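Local coordinates for programmed cell death 6-interacting protein (Homo sapiens, PDB 5WA1), which acts in multivesicular body biogenesis, membrane repair and cytokinesis, and through the Bro1 domain described here binds ESCRT-III subunits of the CHMP4 family, at residues A[212-217]-A[243-248]; A[235-240]-A[354-359]; A[270-275]-A[303-308]; A[294-299]-A[342-347]. All blocks are in the same frame, centred on the assembly; numbering follows the deposited sequence.

Contact 1 (A[212-217]-A[243-248]); sequences MLAQAQ and DYFGDA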
loop_
_atom_site.group_PDB
_atom_site.type_symbol
_atom_site.label_atom_id
_atom_site.label_comp_id
_atom_site.label_asym_id
_atom_site.label_seq_id
_atom_site.Cartn_x
_atom_site.Cartn_y
_atom_site.Cartn_z
ATOM N N MET A 212 1.207 -1.314 2.992
ATOM C CA MET A 212 1.530 -0.302 1.991
ATOM C C MET A 212 2.343 0.828 2.592
ATOM O O MET A 212 3.229 1.386 1.935
ATOM C CB MET A 212 0.239 0.251 1.367
ATOM C CG MET A 212 -0.601 -0.790 0.640
ATOM S SD MET A 212 0.300 -1.577 -0.717
ATOM C CE MET A 212 -0.211 -3.289 -0.561
ATOM N N LEU A 213 2.049 1.193 3.839
ATOM C CA LEU A 213 2.857 2.211 4.493
ATOM C C LEU A 213 4.294 1.734 4.687
ATOM O O LEU A 213 5.239 2.501 4.472
ATOM C CB LEU A 213 2.231 2.602 5.828
ATOM C CG LEU A 213 2.802 3.875 6.457
ATOM C CD1 LEU A 213 2.338 5.104 5.689
ATOM C CD2 LEU A 213 2.406 3.965 7.919
ATOM N N ALA A 214 4.478 0.466 5.088
ATOM C CA ALA A 214 5.824 -0.097 5.215
ATOM C C ALA A 214 6.565 -0.061 3.891
ATOM O O ALA A 214 7.765 0.229 3.844
ATOM C CB ALA A 214 5.753 -1.541 5.719
ATOM N N GLN A 215 5.869 -0.375 2.797
ATOM C CA GLN A 215 6.548 -0.420 1.517
ATOM C C GLN A 215 6.883 0.979 1.033
ATOM O O GLN A 215 7.930 1.174 0.406
ATOM C CB GLN A 215 5.707 -1.215 0.512
ATOM C CG GLN A 215 5.701 -2.683 0.947
ATOM C CD GLN A 215 5.008 -3.666 0.012
ATOM O OE1 GLN A 215 5.386 -4.836 -0.024
ATOM N NE2 GLN A 215 3.978 -3.219 -0.715
ATOM N N ALA A 216 6.042 1.966 1.361
ATOM C CA ALA A 216 6.396 3.352 1.075
ATOM C C ALA A 216 7.669 3.755 1.814
ATOM O O ALA A 216 8.565 4.371 1.228
ATOM C CB ALA A 216 5.239 4.281 1.449
ATOM N N GLN A 217 7.767 3.413 3.107
ATOM C CA GLN A 217 8.981 3.718 3.870
ATOM C C GLN A 217 10.194 2.997 3.287
ATOM O O GLN A 217 11.292 3.566 3.219
ATOM C CB GLN A 217 8.785 3.351 5.344
ATOM C CG GLN A 217 10.014 3.578 6.253
ATOM C CD GLN A 217 10.292 5.056 6.541
ATOM O OE1 GLN A 217 9.428 5.911 6.352
ATOM N NE2 GLN A 217 11.509 5.357 7.009
ATOM N N ASP A 243 10.102 -1.319 11.889
ATOM C CA ASP A 243 8.952 -1.198 12.783
ATOM C C ASP A 243 7.636 -1.411 12.038
ATOM O O ASP A 243 6.727 -2.077 12.554
ATOM C CB ASP A 243 8.946 0.172 13.458
ATOM C CG ASP A 243 9.641 0.161 14.793
ATOM O OD1 ASP A 243 10.429 -0.777 15.043
ATOM O OD2 ASP A 243 9.394 1.086 15.591
ATOM N N TYR A 244 7.512 -0.849 10.830
ATOM C CA TYR A 244 6.266 -0.998 10.071
ATOM C C TYR A 244 6.058 -2.435 9.622
ATOM O O TYR A 244 4.949 -2.968 9.717
ATOM C CB TYR A 244 6.273 -0.087 8.839
ATOM C CG TYR A 244 6.111 1.378 9.100
ATOM C CD1 TYR A 244 5.231 1.846 10.073
ATOM C CD2 TYR A 244 6.818 2.303 8.342
ATOM C CE1 TYR A 244 5.069 3.210 10.288
ATOM C CE2 TYR A 244 6.666 3.663 8.553
ATOM C CZ TYR A 244 5.795 4.110 9.518
ATOM O OH TYR A 244 5.650 5.466 9.711
ATOM N N PHE A 245 7.101 -3.060 9.060
ATOM C CA PHE A 245 6.978 -4.462 8.665
ATOM C C PHE A 245 6.693 -5.353 9.861
ATOM O O PHE A 245 5.915 -6.314 9.756
ATOM C CB PHE A 245 8.240 -4.933 7.946
ATOM C CG PHE A 245 8.318 -4.466 6.522
ATOM C CD1 PHE A 245 7.387 -4.891 5.590
ATOM C CD2 PHE A 245 9.314 -3.601 6.118
ATOM C CE1 PHE A 245 7.452 -4.449 4.270
ATOM C CE2 PHE A 245 9.401 -3.173 4.814
ATOM C CZ PHE A 245 8.460 -3.594 3.881
ATOM N N GLY A 246 7.312 -5.053 11.006
ATOM C CA GLY A 246 7.077 -5.860 12.196
ATOM C C GLY A 246 5.646 -5.767 12.685
ATOM O O GLY A 246 5.013 -6.780 12.999
ATOM N N ASP A 247 5.116 -4.542 12.755
ATOM C CA ASP A 247 3.719 -4.351 13.133
ATOM C C ASP A 247 2.788 -5.070 12.165
ATOM O O ASP A 247 1.803 -5.686 12.583
ATOM C CB ASP A 247 3.382 -2.857 13.177
ATOM C CG ASP A 247 3.963 -2.149 14.393
ATOM O OD1 ASP A 247 4.442 -2.832 15.321
ATOM O OD2 ASP A 247 3.924 -0.903 14.424
ATOM N N ALA A 248 3.094 -5.011 10.867
ATOM C CA ALA A 248 2.250 -5.663 9.872
ATOM C C ALA A 248 2.249 -7.179 10.039
ATOM O O ALA A 248 1.184 -7.811 10.023
ATOM C CB ALA A 248 2.705 -5.275 8.471
#
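Ala-214 and the aromatic pair Tyr-244 and Phe-245 form the centre of a buried, nearly antiparallel helix-helix contact between consecutive helices 202-226 and 231-252 of the Bro1 domain. The local axes approach to 8.5 Å at a signed crossing angle of -160°, a spacing that a small residue at the nearest point makes possible. The methyl of Ala-214 does double duty. Its CB lies 3.5 Å from CB of Tyr-244, and the same carbon sits over the middle of the Phe-245 ring, 3.7 Å from the centroid, in a CH-pi contact. The first torsion of Phe-245 sets CG anti to its carbonyl carbon (chi1 -78°), on the way to the Ala-214 methyl.

Around Tyr-244 two approaches differ. Leu-213 places CD2 above one face but off toward the rim, 3.6 Å from CE1 of Tyr-244, a second CH-pi contact. Gln-217 instead meets the ring at its edge, CB being 3.7 Å from Tyr-244 CD2, and its amide plane is turned 67° from the ring. No hydrogen bond spans the two segments; the polar ends look elsewhere, the Tyr-244 hydroxyl pairing with OG1 of Thr-357 and the Gln-217 amide with backbone atoms including Ala-356 O. Helix 164-191 touches Leu-213 through Ser-178 and Gln-215 through Tyr-174, while helix 262-287 packs against Phe-245 through Leu-266, Lys-269 and His-270.

Contact 2 (A[235-240]-A[354-359]); sequences AKLANQ and GKATLV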
loop_
_atom_site.group_PDB
_atom_site.type_symbol
_atom_site.label_atom_id
_atom_site.label_comp_id
_atom_site.label_asym_id
_atom_site.label_seq_id
_atom_site.Cartn_x
_atom_site.Cartn_y
_atom_site.Cartn_z
ATOM N N ALA A 235 20.209 4.507 8.247
ATOM C CA ALA A 235 19.933 3.563 9.325
ATOM C C ALA A 235 18.597 3.865 9.996
ATOM O O ALA A 235 17.832 2.946 10.306
ATOM C CB ALA A 235 21.079 3.577 10.350
ATOM N N LYS A 236 18.297 5.145 10.224
ATOM C CA LYS A 236 17.021 5.520 10.825
ATOM C C LYS A 236 15.835 5.260 9.892
ATOM O O LYS A 236 14.743 4.925 10.370
ATOM C CB LYS A 236 17.060 6.994 11.234
ATOM C CG LYS A 236 18.040 7.281 12.360
ATOM C CD LYS A 236 18.040 8.750 12.736
ATOM C CE LYS A 236 19.065 9.032 13.815
ATOM N NZ LYS A 236 19.163 10.481 14.133
ATOM N N LEU A 237 16.013 5.416 8.579
ATOM C CA LEU A 237 14.929 5.067 7.649
ATOM C C LEU A 237 14.686 3.562 7.629
ATOM O O LEU A 237 13.535 3.107 7.637
ATOM C CB LEU A 237 15.266 5.559 6.246
ATOM C CG LEU A 237 15.392 7.075 6.039
ATOM C CD1 LEU A 237 15.926 7.375 4.658
ATOM C CD2 LEU A 237 14.049 7.740 6.219
ATOM N N ALA A 238 15.765 2.772 7.601
ATOM C CA ALA A 238 15.629 1.322 7.655
ATOM C C ALA A 238 15.000 0.873 8.962
ATOM O O ALA A 238 14.144 -0.019 8.976
ATOM C CB ALA A 238 16.998 0.652 7.466
ATOM N N ASN A 239 15.426 1.466 10.078
ATOM C CA ASN A 239 14.894 1.051 11.372
ATOM C C ASN A 239 13.394 1.312 11.443
ATOM O O ASN A 239 12.628 0.495 11.975
ATOM C CB ASN A 239 15.626 1.786 12.491
ATOM C CG ASN A 239 15.538 1.060 13.817
ATOM O OD1 ASN A 239 15.440 -0.168 13.863
ATOM N ND2 ASN A 239 15.553 1.814 14.903
ATOM N N GLN A 240 12.956 2.446 10.902
ATOM C CA GLN A 240 11.529 2.747 10.883
ATOM C C GLN A 240 10.767 1.774 9.989
ATOM O O GLN A 240 9.653 1.358 10.328
ATOM C CB GLN A 240 11.304 4.186 10.421
ATOM C CG GLN A 240 9.827 4.546 10.324
ATOM C CD GLN A 240 9.122 4.425 11.652
ATOM O OE1 GLN A 240 9.466 5.115 12.608
ATOM N NE2 GLN A 240 8.130 3.543 11.723
ATOM N N GLY A 354 17.950 5.282 16.055
ATOM C CA GLY A 354 16.761 6.103 15.975
ATOM C C GLY A 354 15.852 5.662 14.838
ATOM O O GLY A 354 16.098 4.681 14.135
ATOM N N LYS A 355 14.771 6.424 14.657
ATOM C CA LYS A 355 13.765 6.131 13.644
ATOM C C LYS A 355 13.361 7.423 12.953
ATOM O O LYS A 355 13.150 8.441 13.612
ATOM C CB LYS A 355 12.527 5.456 14.258
ATOM C CG LYS A 355 12.768 3.989 14.575
ATOM C CD LYS A 355 11.789 3.435 15.585
ATOM C CE LYS A 355 12.258 2.068 16.040
ATOM N NZ LYS A 355 11.444 1.549 17.171
ATOM N N ALA A 356 13.258 7.378 11.625
ATOM C CA ALA A 356 12.784 8.518 10.844
ATOM C C ALA A 356 11.703 8.055 9.878
ATOM O O ALA A 356 11.972 7.240 8.989
ATOM C CB ALA A 356 13.933 9.180 10.081
ATOM N N THR A 357 10.491 8.582 10.036
ATOM C CA THR A 357 9.370 8.222 9.177
ATOM C C THR A 357 9.172 9.315 8.131
ATOM O O THR A 357 9.000 10.488 8.474
ATOM C CB THR A 357 8.092 8.000 9.993
ATOM O OG1 THR A 357 6.954 7.981 9.116
ATOM C CG2 THR A 357 7.910 9.084 11.044
ATOM N N LEU A 358 9.229 8.927 6.860
ATOM C CA LEU A 358 9.041 9.825 5.730
ATOM C C LEU A 358 7.691 9.657 5.053
ATOM O O LEU A 358 7.436 10.311 4.034
ATOM C CB LEU A 358 10.151 9.599 4.693
ATOM C CG LEU A 358 11.412 10.459 4.828
ATOM C CD1 LEU A 358 11.111 11.867 4.366
ATOM C CD2 LEU A 358 11.916 10.477 6.255
ATOM N N VAL A 359 6.818 8.805 5.580
ATOM C CA VAL A 359 5.604 8.423 4.870
ATOM C C VAL A 359 4.384 8.694 5.733
ATOM O O VAL A 359 4.456 8.719 6.967
ATOM C CB VAL A 359 5.657 6.944 4.439
ATOM C CG1 VAL A 359 6.783 6.742 3.438
ATOM C CG2 VAL A 359 5.858 6.047 5.653
#
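Lys-236 and Ala-356 join an extended chain segment to helix 231-252 through the backbone. Ala-356 N donates to Lys-236 O at 3.1 Å, standing above the carbonyl plane, while the helical Gln-240 N reaches that oxygen from the opposite face; one acceptor thus serves helix and extended segment alike. One turn on, Asn-239 ND2 gives a fairly straight bond of 3.0 Å to Gly-354 O (163° at the hydrogen), with the acceptor close to its amide plane.

The tight part is apolar and centres on the buried Leu-237 and Ala-356. Leu-237 CD2 presses against Leu-358 CD2 at 3.5 Å, closer than usual for two carbons, and also lies 4.1 Å from Ala-356 CB. The solvent side holds the exposed Lys-355 and Thr-357: the extended Lys-355 chain crosses Asn-239 obliquely before its ammonium pairs with Asp-243. Gln-240 runs beside Thr-357, its bend at chi2 (61°) placing CD near Thr-357 CB; its OE1 lies 3.5 Å from Lys-355 CB.

Leu-237, Ala-356 and Leu-358 also pack on apolar side chains of the bound peptide. The arrangement is therefore that of the CHMP4-binding site of a Bro1 domain, here occupied by a CHMP4C peptide, with the returning chain and a helix of the TPR-like array forming part of its wall.

Contact 3 (A[270-275]-A[303-308]); sequences HCIMQA and ELIKTV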
loop_
_atom_site.group_PDB
_atom_site.type_symbol
_atom_site.label_atom_id
_atom_site.label_comp_id
_atom_site.label_asym_id
_atom_site.label_seq_id
_atom_site.Cartn_x
_atom_site.Cartn_y
_atom_site.Cartn_z
ATOM N N HIS A 270 10.976 -7.439 7.729
ATOM C CA HIS A 270 11.256 -6.952 9.078
ATOM C C HIS A 270 12.718 -7.211 9.458
ATOM O O HIS A 270 13.433 -6.298 9.897
ATOM C CB HIS A 270 10.294 -7.625 10.058
ATOM C CG HIS A 270 10.574 -7.338 11.504
ATOM N ND1 HIS A 270 10.507 -6.069 12.045
ATOM C CD2 HIS A 270 10.894 -8.165 12.528
ATOM C CE1 HIS A 270 10.779 -6.127 13.336
ATOM N NE2 HIS A 270 11.021 -7.387 13.654
ATOM N N CYS A 271 13.195 -8.432 9.229
ATOM C CA CYS A 271 14.578 -8.762 9.574
ATOM C C CYS A 271 15.576 -8.127 8.611
ATOM O O CYS A 271 16.670 -7.723 9.031
ATOM C CB CYS A 271 14.762 -10.277 9.611
ATOM S SG CYS A 271 13.804 -11.107 10.890
ATOM N N ILE A 272 15.248 -8.058 7.314
ATOM C CA ILE A 272 16.155 -7.426 6.363
ATOM C C ILE A 272 16.314 -5.953 6.691
ATOM O O ILE A 272 17.411 -5.392 6.578
ATOM C CB ILE A 272 15.674 -7.624 4.913
ATOM C CG1 ILE A 272 15.850 -9.077 4.479
ATOM C CG2 ILE A 272 16.429 -6.680 3.947
ATOM C CD1 ILE A 272 15.012 -9.448 3.246
ATOM N N MET A 273 15.242 -5.310 7.095
ATOM C CA MET A 273 15.343 -3.920 7.411
ATOM C C MET A 273 16.146 -3.713 8.687
ATOM O O MET A 273 16.921 -2.814 8.753
ATOM C CB MET A 273 13.991 -3.253 7.439
ATOM C CG MET A 273 13.323 -3.093 6.091
ATOM S SD MET A 273 14.291 -2.362 4.773
ATOM C CE MET A 273 14.337 -0.687 5.263
ATOM N N GLN A 274 15.941 -4.534 9.703
ATOM C CA GLN A 274 16.767 -4.415 10.903
ATOM C C GLN A 274 18.242 -4.599 10.568
ATOM O O GLN A 274 19.092 -3.866 11.079
ATOM C CB GLN A 274 16.333 -5.425 11.968
ATOM C CG GLN A 274 14.981 -5.105 12.615
ATOM C CD GLN A 274 14.748 -5.873 13.907
ATOM O OE1 GLN A 274 15.318 -6.942 14.121
ATOM N NE2 GLN A 274 13.915 -5.319 14.779
ATOM N N ALA A 275 18.559 -5.560 9.698
ATOM C CA ALA A 275 19.940 -5.775 9.270
ATOM C C ALA A 275 20.489 -4.577 8.496
ATOM O O ALA A 275 21.663 -4.214 8.652
ATOM C CB ALA A 275 20.023 -7.048 8.423
ATOM N N GLU A 303 23.665 -12.128 11.752
ATOM C CA GLU A 303 22.748 -13.066 12.391
ATOM C C GLU A 303 21.347 -12.940 11.806
ATOM O O GLU A 303 20.697 -13.949 11.492
ATOM C CB GLU A 303 22.740 -12.802 13.895
ATOM C CG GLU A 303 22.055 -13.840 14.751
ATOM C CD GLU A 303 22.360 -13.630 16.220
ATOM O OE1 GLU A 303 23.029 -12.623 16.547
ATOM O OE2 GLU A 303 21.943 -14.472 17.042
ATOM N N LEU A 304 20.868 -11.700 11.657
ATOM C CA LEU A 304 19.549 -11.456 11.074
ATOM C C LEU A 304 19.464 -11.978 9.644
ATOM O O LEU A 304 18.465 -12.603 9.261
ATOM C CB LEU A 304 19.239 -9.957 11.110
ATOM C CG LEU A 304 18.955 -9.363 12.488
ATOM C CD1 LEU A 304 19.072 -7.830 12.472
ATOM C CD2 LEU A 304 17.561 -9.804 12.959
ATOM N N ILE A 305 20.503 -11.737 8.841
ATOM C CA ILE A 305 20.485 -12.154 7.443
ATOM C C ILE A 305 20.621 -13.666 7.317
ATOM O O ILE A 305 20.003 -14.282 6.432
ATOM C CB ILE A 305 21.577 -11.393 6.666
ATOM C CG1 ILE A 305 21.111 -9.963 6.406
ATOM C CG2 ILE A 305 21.903 -12.064 5.342
ATOM C CD1 ILE A 305 19.736 -9.883 5.740
ATOM N N LYS A 306 21.399 -14.298 8.201
ATOM C CA LYS A 306 21.464 -15.758 8.209
ATOM C C LYS A 306 20.100 -16.369 8.516
ATOM O O LYS A 306 19.714 -17.380 7.914
ATOM C CB LYS A 306 22.502 -16.234 9.226
ATOM C CG LYS A 306 22.678 -17.746 9.297
ATOM C CD LYS A 306 23.752 -18.113 10.308
ATOM C CE LYS A 306 23.723 -19.597 10.641
ATOM N NZ LYS A 306 24.628 -19.902 11.786
ATOM N N THR A 307 19.353 -15.770 9.447
ATOM C CA THR A 307 18.038 -16.308 9.790
ATOM C C THR A 307 17.068 -16.176 8.622
ATOM O O THR A 307 16.240 -17.067 8.389
ATOM C CB THR A 307 17.495 -15.603 11.036
ATOM O OG1 THR A 307 18.440 -15.730 12.106
ATOM C CG2 THR A 307 16.194 -16.232 11.480
ATOM N N VAL A 308 17.162 -15.077 7.875
ATOM C CA VAL A 308 16.311 -14.875 6.707
ATOM C C VAL A 308 16.691 -15.841 5.594
ATOM O O VAL A 308 15.822 -16.385 4.896
ATOM C CB VAL A 308 16.403 -13.409 6.250
ATOM C CG1 VAL A 308 15.698 -13.198 4.920
ATOM C CG2 VAL A 308 15.811 -12.517 7.302
#
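Leu-304 of helix 291-311 is the main bump of this interface, lodged against the turn of helix 262-287 that runs from Cys-271 to Ala-275. Its CD1 methyl settles against the backbone and the start of a side chain, 3.6 Å from Ala-275 N and 3.7 Å from Gln-274 CB, while CD2 faces the amide oxygen of Gln-274. The first torsion sets CG anti to the carbonyl carbon (chi1 -71°), and from there CD1 and CD2 branch to these neighbours. Gln-274, partly exposed, crosses Leu-304 at about a right angle and flanks it with CB and OE1.

The small methyl of Ala-275 leaves room for a second bump. Ile-305 lays its CG1 arm against it, CG1 being 3.7 Å from Ala-275 CB, and CD1 continues toward Ile-272 CG1. One turn further along, the two branches of Val-308 divide the work: CG2 abuts Cys-271 CB at a tight 3.4 Å, whereas CG1 rests 4.1 Å from CG1 of Ile-272, whose side chain passes across it at about a right angle. Leu-304, Ile-305 and Val-308 thereby follow the groove successively, without a hydrogen bond between the segments.

The segment axes come within 8.7 Å and run nearly antiparallel, at 156°, as expected for successive helices in a TPR-like array. Phe-321 of helix 319-340 touches both Ala-275 and Ile-305, and Val-316 and Val-318 in the preceding loop close over Ile-272, Ile-305 and Val-308. Helix 231-252 packs against Met-273 of helix 262-287.

Contact 4 (A[294-299]-A[342-347]); sequences EIARLQ and DRVPDL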
loop_
_atom_site.group_PDB
_atom_site.type_symbol
_atom_site.label_atom_id
_atom_site.label_comp_id
_atom_site.label_asym_id
_atom_site.label_seq_id
_atom_site.Cartn_x
_atom_site.Cartn_y
_atom_site.Cartn_z
ATOM N N GLU A 294 31.373 -1.372 15.747
ATOM C CA GLU A 294 31.167 -1.775 14.358
ATOM C C GLU A 294 31.014 -3.287 14.244
ATOM O O GLU A 294 30.121 -3.775 13.539
ATOM C CB GLU A 294 32.327 -1.305 13.469
ATOM C CG GLU A 294 32.082 -1.693 12.006
ATOM C CD GLU A 294 33.331 -1.740 11.123
ATOM O OE1 GLU A 294 34.462 -1.549 11.633
ATOM O OE2 GLU A 294 33.156 -1.974 9.895
ATOM N N ILE A 295 31.875 -4.036 14.938
ATOM C CA ILE A 295 31.838 -5.496 14.892
ATOM C C ILE A 295 30.537 -6.017 15.488
ATOM O O ILE A 295 29.914 -6.940 14.948
ATOM C CB ILE A 295 33.068 -6.083 15.620
ATOM C CG1 ILE A 295 34.327 -5.881 14.785
ATOM C CG2 ILE A 295 32.856 -7.566 15.911
ATOM C CD1 ILE A 295 35.632 -6.082 15.560
ATOM N N ALA A 296 30.122 -5.459 16.629
ATOM C CA ALA A 296 28.893 -5.913 17.276
ATOM C C ALA A 296 27.688 -5.720 16.367
ATOM O O ALA A 296 26.800 -6.579 16.304
ATOM C CB ALA A 296 28.679 -5.167 18.590
ATOM N N ARG A 297 27.646 -4.599 15.650
ATOM C CA ARG A 297 26.497 -4.329 14.793
ATOM C C ARG A 297 26.533 -5.187 13.531
ATOM O O ARG A 297 25.496 -5.695 13.094
ATOM C CB ARG A 297 26.441 -2.836 14.471
ATOM C CG ARG A 297 26.147 -1.982 15.712
ATOM C CD ARG A 297 25.704 -0.591 15.309
ATOM N NE ARG A 297 25.470 0.303 16.445
ATOM C CZ ARG A 297 24.349 0.351 17.162
ATOM N NH1 ARG A 297 23.333 -0.467 16.889
ATOM N NH2 ARG A 297 24.245 1.218 18.163
ATOM N N LEU A 298 27.722 -5.408 12.963
ATOM C CA LEU A 298 27.837 -6.317 11.826
ATOM C C LEU A 298 27.484 -7.745 12.221
ATOM O O LEU A 298 26.907 -8.494 11.424
ATOM C CB LEU A 298 29.258 -6.270 11.242
ATOM C CG LEU A 298 29.687 -5.011 10.463
ATOM C CD1 LEU A 298 31.218 -4.981 10.197
ATOM C CD2 LEU A 298 28.921 -4.888 9.152
ATOM N N GLN A 299 27.843 -8.152 13.442
ATOM C CA GLN A 299 27.490 -9.500 13.882
ATOM C C GLN A 299 25.986 -9.644 13.992
ATOM O O GLN A 299 25.432 -10.699 13.665
ATOM C CB GLN A 299 28.154 -9.836 15.221
ATOM C CG GLN A 299 29.645 -10.119 15.082
ATOM C CD GLN A 299 30.342 -10.401 16.401
ATOM O OE1 GLN A 299 31.447 -10.936 16.419
ATOM N NE2 GLN A 299 29.707 -10.037 17.508
ATOM N N ASP A 342 39.815 -3.208 20.454
ATOM C CA ASP A 342 38.565 -2.726 21.027
ATOM C C ASP A 342 37.785 -3.892 21.616
ATOM O O ASP A 342 37.698 -4.965 21.012
ATOM C CB ASP A 342 37.689 -2.060 19.956
ATOM C CG ASP A 342 38.037 -0.590 19.707
ATOM O OD1 ASP A 342 39.073 -0.115 20.185
ATOM O OD2 ASP A 342 37.240 0.096 19.029
ATOM N N ARG A 343 37.188 -3.676 22.783
ATOM C CA ARG A 343 36.216 -4.636 23.283
ATOM C C ARG A 343 34.965 -4.584 22.418
ATOM O O ARG A 343 34.493 -3.507 22.043
ATOM C CB ARG A 343 35.848 -4.348 24.736
ATOM C CG ARG A 343 34.968 -5.429 25.340
ATOM C CD ARG A 343 34.098 -4.906 26.472
ATOM N NE ARG A 343 32.720 -5.374 26.337
ATOM C CZ ARG A 343 32.260 -6.513 26.846
ATOM N NH1 ARG A 343 33.066 -7.312 27.538
ATOM N NH2 ARG A 343 30.990 -6.854 26.667
ATOM N N VAL A 344 34.440 -5.754 22.075
ATOM C CA VAL A 344 33.204 -5.859 21.305
ATOM C C VAL A 344 32.046 -5.853 22.299
ATOM O O VAL A 344 31.922 -6.805 23.085
ATOM C CB VAL A 344 33.182 -7.114 20.426
ATOM C CG1 VAL A 344 31.848 -7.210 19.679
ATOM C CG2 VAL A 344 34.350 -7.089 19.450
ATOM N N PRO A 345 31.211 -4.819 22.319
ATOM C CA PRO A 345 30.132 -4.767 23.313
ATOM C C PRO A 345 29.016 -5.750 22.996
ATOM O O PRO A 345 28.776 -6.104 21.836
ATOM C CB PRO A 345 29.633 -3.319 23.213
ATOM C CG PRO A 345 29.946 -2.925 21.800
ATOM C CD PRO A 345 31.201 -3.659 21.407
ATOM N N ASP A 346 28.331 -6.188 24.053
ATOM C CA ASP A 346 27.072 -6.904 23.889
ATOM C C ASP A 346 26.030 -5.990 23.258
ATOM O O ASP A 346 26.024 -4.775 23.484
ATOM C CB ASP A 346 26.547 -7.409 25.239
ATOM C CG ASP A 346 27.496 -8.376 25.913
ATOM O OD1 ASP A 346 28.107 -9.201 25.203
ATOM O OD2 ASP A 346 27.630 -8.309 27.156
ATOM N N LEU A 347 25.124 -6.591 22.483
ATOM C CA LEU A 347 24.099 -5.815 21.785
ATOM C C LEU A 347 23.276 -4.968 22.745
ATOM O O LEU A 347 22.893 -3.840 22.411
ATOM C CB LEU A 347 23.181 -6.740 20.998
ATOM C CG LEU A 347 23.757 -7.226 19.676
ATOM C CD1 LEU A 347 22.688 -7.983 18.923
ATOM C CD2 LEU A 347 24.286 -6.047 18.863
#
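Val-344 and Ala-296 meet where the chain, having left helix 319-340, folds back in extended form across helix 291-311 of the TPR-like helical array of the Bro1 domain. The first shell is apolar. Both methyls of Val-344 rest on the CG2 methyl of Ile-295, each 3.9 Å from it, and the two side chains cross at about a right angle. Val-344 CG1 is anti to its backbone N (chi1 178°), and this branch also reaches Ala-296, 3.9 Å from CB. The alanine methyl in turn meets the backbone and ring of Pro-345: Ala-296 CB is 3.4 Å from Pro-345 O and 4.1 Å from Pro-345 CD. Gln-299 adds only a distant touch through its amide nitrogen, 4.2 Å from Val-344 CG1. No hydrogen bond links the segments.

Further out, polar bonds fix both partners. Asp-342 OD2 accepts from the backbone N of Gly-292, tying the start of the loop to the beginning of helix 291-311, and Asp-342 N bonds to Asn-336. Arg-297, on another side of the helix, forms salt bridges with Glu-293 and Glu-278 and donates through NH2 to Asp-351 O, holding the later loop. Leu-350 packs on Ala-296 and Pro-345 together. At the far end of the segment, the CD2 methyl of Leu-347 lies 3.6 Å from the backbone O of Ala-296.

Overall arrangement
The four contacts step along one helical array: the centre of contact 1 lies about 9 Å from the chain's centre, that of contact 4 about 36 Å. Contacts 1 and 3 each join consecutive antiparallel helices by apolar side chains, contact 1 buried and rich in aromatic rings, contact 3 aliphatic. Contacts 2, 3 and 4 are partly buried, with exposed touching residues in 2 and 4 alone. These two lay the chain after helix 319-340 on helix surfaces; contact 2 adds one backbone and one side-chain-to-backbone hydrogen bond, contact 4 almost purely van der Waals touch. Contacts 1 and 2 share helix 231-252 and the Asp-243 to Lys-355 salt bridge; contacts 3 and 4 share helix 291-311.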